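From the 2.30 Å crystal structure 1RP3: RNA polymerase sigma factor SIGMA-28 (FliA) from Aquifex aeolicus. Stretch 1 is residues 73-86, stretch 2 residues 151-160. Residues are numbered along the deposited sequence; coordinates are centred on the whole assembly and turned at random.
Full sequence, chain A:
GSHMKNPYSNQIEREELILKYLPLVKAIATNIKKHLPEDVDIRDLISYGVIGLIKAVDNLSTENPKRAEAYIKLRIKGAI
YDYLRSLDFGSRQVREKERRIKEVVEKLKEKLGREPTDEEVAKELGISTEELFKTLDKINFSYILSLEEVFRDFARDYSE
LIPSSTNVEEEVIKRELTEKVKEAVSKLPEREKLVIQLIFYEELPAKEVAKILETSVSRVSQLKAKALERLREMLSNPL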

# COMPACT_ATOMS: atom_id res chain seq x y z
N LYS A 73 -9.60 -9.14 1.30
CA LYS A 73 -8.68 -8.08 0.93
C LYS A 73 -8.43 -7.12 2.08
O LYS A 73 -7.30 -6.72 2.34
CB LYS A 73 -9.20 -7.31 -0.28
CG LYS A 73 -8.17 -6.37 -0.87
CD LYS A 73 -8.79 -5.11 -1.44
CE LYS A 73 -9.70 -5.40 -2.63
NZ LYS A 73 -10.38 -4.15 -3.08
N LEU A 74 -9.50 -6.81 2.80
CA LEU A 74 -9.41 -5.89 3.91
C LEU A 74 -8.55 -6.45 5.05
O LEU A 74 -7.73 -5.72 5.63
CB LEU A 74 -10.82 -5.57 4.39
CG LEU A 74 -10.96 -4.60 5.55
CD1 LEU A 74 -10.37 -3.23 5.18
CD2 LEU A 74 -12.43 -4.49 5.89
N ARG A 75 -8.74 -7.73 5.38
CA ARG A 75 -7.96 -8.34 6.46
C ARG A 75 -6.48 -8.49 6.11
O ARG A 75 -5.62 -8.34 6.98
CB ARG A 75 -8.54 -9.70 6.85
CG ARG A 75 -9.98 -9.64 7.40
CD ARG A 75 -10.04 -8.93 8.74
NE ARG A 75 -9.08 -9.46 9.70
CZ ARG A 75 -9.29 -10.52 10.49
NH1 ARG A 75 -10.44 -11.19 10.44
NH2 ARG A 75 -8.34 -10.93 11.32
N ILE A 76 -6.19 -8.75 4.84
CA ILE A 76 -4.81 -8.89 4.36
C ILE A 76 -4.08 -7.57 4.54
O ILE A 76 -3.00 -7.54 5.13
CB ILE A 76 -4.77 -9.33 2.87
CG1 ILE A 76 -5.28 -10.76 2.72
CG2 ILE A 76 -3.36 -9.19 2.29
CD1 ILE A 76 -5.55 -11.15 1.28
N LYS A 77 -4.68 -6.48 4.05
CA LYS A 77 -4.08 -5.14 4.18
C LYS A 77 -3.91 -4.80 5.65
O LYS A 77 -2.85 -4.34 6.07
CB LYS A 77 -4.96 -4.08 3.49
CG LYS A 77 -5.05 -4.25 1.98
CD LYS A 77 -5.74 -3.09 1.27
CE LYS A 77 -5.67 -3.25 -0.25
NZ LYS A 77 -6.13 -2.05 -1.02
N GLY A 78 -4.92 -5.17 6.45
CA GLY A 78 -4.91 -4.90 7.87
C GLY A 78 -3.76 -5.59 8.56
O GLY A 78 -3.06 -4.96 9.34
N ALA A 79 -3.54 -6.86 8.24
CA ALA A 79 -2.45 -7.61 8.87
C ALA A 79 -1.09 -7.06 8.47
O ALA A 79 -0.16 -7.07 9.27
CB ALA A 79 -2.54 -9.10 8.54
N ILE A 80 -0.97 -6.59 7.24
CA ILE A 80 0.29 -6.06 6.76
C ILE A 80 0.58 -4.71 7.41
O ILE A 80 1.69 -4.47 7.86
CB ILE A 80 0.31 -5.99 5.20
CG1 ILE A 80 0.32 -7.41 4.63
CG2 ILE A 80 1.50 -5.22 4.68
CD1 ILE A 80 0.22 -7.47 3.11
N TYR A 81 -0.43 -3.84 7.48
CA TYR A 81 -0.25 -2.54 8.13
C TYR A 81 -0.06 -2.72 9.63
O TYR A 81 0.65 -1.92 10.27
CB TYR A 81 -1.43 -1.60 7.82
CG TYR A 81 -1.36 -1.02 6.42
CD1 TYR A 81 -0.39 -0.06 6.10
CD2 TYR A 81 -2.22 -1.45 5.43
CE1 TYR A 81 -0.29 0.45 4.81
CE2 TYR A 81 -2.12 -0.95 4.14
CZ TYR A 81 -1.16 0.00 3.84
OH TYR A 81 -1.08 0.52 2.57
N ASP A 82 -0.65 -3.77 10.20
CA ASP A 82 -0.49 -4.06 11.62
C ASP A 82 0.98 -4.29 11.90
O ASP A 82 1.50 -3.85 12.93
CB ASP A 82 -1.24 -5.33 12.04
CG ASP A 82 -2.71 -5.08 12.36
OD1 ASP A 82 -3.10 -3.92 12.58
OD2 ASP A 82 -3.49 -6.07 12.39
N TYR A 83 1.63 -5.04 11.01
CA TYR A 83 3.04 -5.34 11.17
C TYR A 83 3.91 -4.11 10.88
O TYR A 83 4.85 -3.83 11.62
CB TYR A 83 3.45 -6.52 10.29
CG TYR A 83 4.93 -6.56 9.98
CD1 TYR A 83 5.86 -6.88 10.96
CD2 TYR A 83 5.41 -6.27 8.70
CE1 TYR A 83 7.23 -6.91 10.69
CE2 TYR A 83 6.76 -6.30 8.42
CZ TYR A 83 7.67 -6.62 9.42
OH TYR A 83 9.02 -6.62 9.15
N LEU A 84 3.61 -3.40 9.80
CA LEU A 84 4.41 -2.23 9.46
C LEU A 84 4.32 -1.14 10.53
O LEU A 84 5.30 -0.45 10.80
CB LEU A 84 4.00 -1.68 8.09
CG LEU A 84 4.35 -2.59 6.91
CD1 LEU A 84 3.62 -2.14 5.66
CD2 LEU A 84 5.85 -2.59 6.70
N ARG A 85 3.16 -1.04 11.17
CA ARG A 85 2.96 -0.05 12.22
C ARG A 85 3.72 -0.42 13.51
O ARG A 85 4.00 0.45 14.33
CB ARG A 85 1.47 0.11 12.51
CG ARG A 85 1.13 1.18 13.53
CD ARG A 85 -0.36 1.46 13.55
NE ARG A 85 -0.79 2.25 12.41
CZ ARG A 85 -1.61 1.81 11.44
NH1 ARG A 85 -2.08 0.57 11.48
NH2 ARG A 85 -1.98 2.63 10.46
N SER A 86 4.07 -1.69 13.67
CA SER A 86 4.79 -2.11 14.86
C SER A 86 6.26 -1.75 14.71
O SER A 86 7.05 -1.92 15.65
CB SER A 86 4.63 -3.61 15.12
OG SER A 86 5.41 -4.38 14.22
N PHE A 151 -8.68 5.50 7.44
CA PHE A 151 -9.42 4.59 6.59
C PHE A 151 -9.83 3.32 7.31
O PHE A 151 -10.84 2.72 6.97
CB PHE A 151 -8.62 4.24 5.34
CG PHE A 151 -8.76 5.23 4.25
CD1 PHE A 151 -9.80 5.13 3.33
CD2 PHE A 151 -7.86 6.28 4.13
CE1 PHE A 151 -9.93 6.06 2.31
CE2 PHE A 151 -7.98 7.21 3.12
CZ PHE A 151 -9.02 7.10 2.21
N ARG A 152 -9.02 2.88 8.27
CA ARG A 152 -9.35 1.68 9.04
C ARG A 152 -10.52 1.96 9.98
O ARG A 152 -11.34 1.07 10.24
CB ARG A 152 -8.15 1.17 9.84
CG ARG A 152 -8.43 -0.20 10.44
CD ARG A 152 -7.28 -0.74 11.26
NE ARG A 152 -6.09 -0.96 10.45
CZ ARG A 152 -5.17 -1.88 10.72
NH1 ARG A 152 -5.30 -2.69 11.76
NH2 ARG A 152 -4.08 -1.93 9.97
N ASP A 153 -10.57 3.17 10.52
CA ASP A 153 -11.66 3.58 11.40
C ASP A 153 -12.97 3.42 10.62
O ASP A 153 -13.95 2.90 11.15
CB ASP A 153 -11.50 5.04 11.85
CG ASP A 153 -10.55 5.19 13.04
OD1 ASP A 153 -10.44 4.26 13.87
OD2 ASP A 153 -9.93 6.28 13.16
N PHE A 154 -12.97 3.83 9.35
CA PHE A 154 -14.16 3.72 8.52
C PHE A 154 -14.49 2.25 8.28
O PHE A 154 -15.62 1.83 8.49
CB PHE A 154 -13.97 4.40 7.16
CG PHE A 154 -13.68 5.87 7.25
CD1 PHE A 154 -14.15 6.64 8.31
CD2 PHE A 154 -12.93 6.50 6.25
CE1 PHE A 154 -13.88 8.02 8.38
CE2 PHE A 154 -12.66 7.87 6.31
CZ PHE A 154 -13.14 8.63 7.37
N ALA A 155 -13.49 1.48 7.87
CA ALA A 155 -13.64 0.05 7.58
C ALA A 155 -14.10 -0.77 8.78
O ALA A 155 -14.89 -1.70 8.63
CB ALA A 155 -12.33 -0.51 7.05
N ARG A 156 -13.59 -0.42 9.95
CA ARG A 156 -13.94 -1.10 11.20
C ARG A 156 -15.45 -0.99 11.44
O ARG A 156 -16.07 -1.89 12.01
CB ARG A 156 -13.15 -0.49 12.35
CG ARG A 156 -13.32 -1.16 13.69
CD ARG A 156 -12.33 -0.62 14.72
NE ARG A 156 -10.98 -1.15 14.54
CZ ARG A 156 -9.88 -0.40 14.36
NH1 ARG A 156 -9.97 0.92 14.34
NH2 ARG A 156 -8.69 -0.99 14.24
N ASP A 157 -16.03 0.12 10.97
CA ASP A 157 -17.46 0.38 11.13
C ASP A 157 -18.32 -0.28 10.04
O ASP A 157 -19.31 -0.95 10.35
CB ASP A 157 -17.73 1.89 11.17
CG ASP A 157 -17.09 2.57 12.38
OD1 ASP A 157 -16.83 1.90 13.41
OD2 ASP A 157 -16.86 3.80 12.31
N TYR A 158 -17.95 -0.09 8.78
CA TYR A 158 -18.74 -0.66 7.69
C TYR A 158 -18.58 -2.15 7.44
O TYR A 158 -19.45 -2.76 6.81
CB TYR A 158 -18.60 0.16 6.39
CG TYR A 158 -17.27 0.09 5.66
CD1 TYR A 158 -16.80 -1.10 5.12
CD2 TYR A 158 -16.52 1.25 5.45
CE1 TYR A 158 -15.62 -1.15 4.37
CE2 TYR A 158 -15.34 1.22 4.71
CZ TYR A 158 -14.90 0.02 4.17
OH TYR A 158 -13.74 -0.02 3.43
N SER A 159 -17.49 -2.76 7.92
CA SER A 159 -17.30 -4.20 7.74
C SER A 159 -18.18 -4.96 8.74
O SER A 159 -18.23 -6.19 8.73
CB SER A 159 -15.82 -4.58 7.92
OG SER A 159 -15.37 -4.31 9.23
N GLU A 160 -18.87 -4.21 9.60
CA GLU A 160 -19.77 -4.77 10.59
C GLU A 160 -21.22 -4.63 10.12
O GLU A 160 -22.12 -5.32 10.61
CB GLU A 160 -19.58 -4.07 11.94

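The two helices run roughly antiparallel, their N-to-C directions 141° apart, and their axes come no closer than 12.0 Å. The contact buries 266 Å² in total, both sides summed, and Arg152 makes the largest contribution from stretch 2, reaching both a side chain and a backbone oxygen of stretch 1.

Along stretch 2, Phe151 stays out of reach and Arg152 makes the principal contact, with 94 Å² covered. Its CA-to-CB bond points toward stretch 1, and t, t chi1 and chi2 extend the chain before an m chi3 turns the guanidinium. Arg152 NH1 donates to Asp82 OD1 at 2.7 Å with an N-H...O angle of 154°, a hydrogen bond within a salt bridge. Arg152 NH2 reaches Gly78 O at 3.3 Å, but the 132° angle marks this bond as weak. Gly78 CA lies over one guanidinium face. Over the opposite face sits Arg85 NH1, 3.5 Å from Arg152 NH2, a like-charge proximity that Asp82 can help offset.

One turn on, Ala155 also points toward stretch 1. Ala155 CB meets Leu74 CD1 at 3.8 Å, a small apolar group against a branched one, where Ala155 CA and Leu74 CA are 8.2 Å apart. Ser159, poorly ordered, places CB 4.0 Å from Leu74 CD2, while its OG donates to Ala155 O at 2.7 Å, satisfying the hydroxyl within its own stretch.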